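Local structure of binary enterotoxin of Clostridium perfringens component a (Clostridium perfringens, 5WTZ) at residues A[40-45]-A[77-82]. The protein probably transfers ADP-ribose from NAD+ to actin, as the enzymatic component of a binary iota-like enterotoxin. Sequence-based numbering, arbitrary orientation.
Sequences TSINNY and KNISTA
Ile79 packs against Ser41, Ile42 and Tyr45 where two helices of the N-terminal ADP-ribosyltransferase-like domain cross. Segment 40-45 lies on helix 36-61 and segment 77-82 on helix 70-83. Their local axes approach to 8.6 Å and cross at -104°. The CA atoms of Ile42 and Ile79 are 5.8 Å apart.

Most of the apolar contact is made by the two branches of Ile79. Ile79 CG2 lies 3.9 Å from Ile42 CD1. The other branch runs beside the Ser41 backbone, with Ile79 CG1 3.8 Å from Ser41 O. Its tip, CD1, reaches both CB and ring atom CD1 of Tyr45. Tyr45 CG is anti to its backbone N, and ring atom CD1 lies near Ile79 CD1. The side chains of Tyr45 and Ile79 cross at about a right angle. Tyr45 OH hydrogen-bonds Asp142, outside the two segments. Ala82 CB touches CG1 and CD1 of Ile42. Leu181 of strand 179-182 also touches Ile42, Tyr45 and Ile79. This packing lies away from the NAD site.

The polar contact centres on Ser41 OG, which also hydrogen-bonds Asp75. Across the helices, Asn78 ND2 donates to Ser41 OG at 3.1 Å, with an N-H...O angle of 151°. The hydroxyl oxygen sits 15° out of the Asn78 amide plane. Beside this bond the two CB atoms of Ser41 and Asn78 come within 3.5 Å.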
loop_
_atom_site.group_PDB
_atom_site.type_symbol
_atom_site.label_atom_id
_atom_site.label_comp_id
_atom_site.label_asym_id
_atom_site.label_seq_id
_atom_site.Cartn_x
_atom_site.Cartn_y
_atom_site.Cartn_z
ATOM N N THR A 40 16.860 -19.763 10.569
ATOM C CA THR A 40 17.620 -18.599 11.017
ATOM C C THR A 40 16.966 -17.287 10.585
ATOM O O THR A 40 17.122 -16.272 11.249
ATOM C CB THR A 40 19.065 -18.631 10.500
ATOM O OG1 THR A 40 19.069 -18.488 9.077
ATOM C CG2 THR A 40 19.725 -19.933 10.874
ATOM N N SER A 41 16.227 -17.298 9.482
ATOM C CA SER A 41 15.530 -16.081 9.057
ATOM C C SER A 41 14.276 -15.833 9.894
ATOM O O SER A 41 13.977 -14.695 10.246
ATOM C CB SER A 41 15.183 -16.141 7.571
ATOM O OG SER A 41 16.310 -15.780 6.789
ATOM N N ILE A 42 13.554 -16.893 10.233
ATOM C CA ILE A 42 12.452 -16.760 11.177
ATOM C C ILE A 42 12.982 -16.309 12.546
ATOM O O ILE A 42 12.363 -15.486 13.226
ATOM C CB ILE A 42 11.664 -18.079 11.314
ATOM C CG1 ILE A 42 10.810 -18.307 10.066
ATOM C CG2 ILE A 42 10.801 -18.081 12.571
ATOM C CD1 ILE A 42 9.911 -17.138 9.719
ATOM N N ASN A 43 14.141 -16.831 12.943
ATOM C CA ASN A 43 14.766 -16.390 14.184
ATOM C C ASN A 43 15.128 -14.913 14.137
ATOM O O ASN A 43 14.998 -14.203 15.132
ATOM C CB ASN A 43 16.009 -17.229 14.492
ATOM C CG ASN A 43 15.693 -18.457 15.318
ATOM O OD1 ASN A 43 14.768 -18.449 16.130
ATOM N ND2 ASN A 43 16.474 -19.515 15.131
ATOM N N ASN A 44 15.582 -14.451 12.977
ATOM C CA ASN A 44 15.879 -13.038 12.775
ATOM C C ASN A 44 14.612 -12.180 12.875
ATOM O O ASN A 44 14.663 -11.032 13.314
ATOM C CB ASN A 44 16.553 -12.805 11.415
ATOM C CG ASN A 44 17.996 -13.305 11.367
ATOM O OD1 ASN A 44 18.612 -13.613 12.398
ATOM N ND2 ASN A 44 18.549 -13.370 10.158
ATOM N N TYR A 45 13.473 -12.738 12.485
ATOM C CA TYR A 45 12.227 -11.979 12.564
ATOM C C TYR A 45 11.774 -11.859 14.024
ATOM O O TYR A 45 11.295 -10.807 14.446
ATOM C CB TYR A 45 11.121 -12.610 11.696
ATOM C CG TYR A 45 9.883 -11.745 11.633
ATOM C CD1 TYR A 45 9.784 -10.708 10.713
ATOM C CD2 TYR A 45 8.824 -11.949 12.510
ATOM C CE1 TYR A 45 8.646 -9.892 10.662
ATOM C CE2 TYR A 45 7.692 -11.152 12.466
ATOM C CZ TYR A 45 7.609 -10.128 11.551
ATOM O OH TYR A 45 6.483 -9.337 11.538
ATOM N N LYS A 77 13.462 -13.019 1.589
ATOM C CA LYS A 77 13.163 -14.182 0.759
ATOM C C LYS A 77 12.763 -15.392 1.604
ATOM O O LYS A 77 11.769 -16.059 1.318
ATOM C CB LYS A 77 14.367 -14.543 -0.120
ATOM C CG LYS A 77 14.862 -13.419 -1.030
ATOM C CD LYS A 77 16.240 -13.750 -1.613
ATOM C CE LYS A 77 16.817 -12.593 -2.430
ATOM N NZ LYS A 77 16.183 -12.463 -3.772
ATOM N N ASN A 78 13.535 -15.666 2.654
ATOM C CA ASN A 78 13.363 -16.898 3.424
ATOM C C ASN A 78 12.142 -16.900 4.347
ATOM O O ASN A 78 11.548 -17.949 4.573
ATOM C CB ASN A 78 14.620 -17.194 4.257
ATOM C CG ASN A 78 15.881 -17.290 3.412
ATOM O OD1 ASN A 78 15.824 -17.524 2.203
ATOM N ND2 ASN A 78 17.033 -17.097 4.047
ATOM N N ILE A 79 11.774 -15.745 4.898
ATOM C CA ILE A 79 10.617 -15.694 5.785
ATOM C C ILE A 79 9.378 -16.058 4.981
ATOM O O ILE A 79 8.509 -16.810 5.438
ATOM C CB ILE A 79 10.448 -14.303 6.438
ATOM C CG1 ILE A 79 11.597 -14.055 7.415
ATOM C CG2 ILE A 79 9.148 -14.226 7.201
ATOM C CD1 ILE A 79 11.786 -12.605 7.776
ATOM N N SER A 80 9.345 -15.546 3.759
ATOM C CA SER A 80 8.227 -15.745 2.843
ATOM C C SER A 80 8.051 -17.222 2.441
ATOM O O SER A 80 6.939 -17.746 2.489
ATOM C CB SER A 80 8.419 -14.859 1.611
ATOM O OG SER A 80 7.272 -14.861 0.775
ATOM N N THR A 81 9.130 -17.906 2.063
ATOM C CA THR A 81 9.003 -19.329 1.736
ATOM C C THR A 81 8.636 -20.144 2.973
ATOM O O THR A 81 7.937 -21.155 2.879
ATOM C CB THR A 81 10.290 -19.921 1.130
ATOM O OG1 THR A 81 11.319 -19.968 2.129
ATOM C CG2 THR A 81 10.750 -19.105 -0.061
ATOM N N ALA A 82 9.106 -19.702 4.135
ATOM C CA ALA A 82 8.812 -20.397 5.378
ATOM C C ALA A 82 7.314 -20.381 5.670
ATOM O O ALA A 82 6.709 -21.439 5.869
ATOM C CB ALA A 82 9.592 -19.780 6.538
#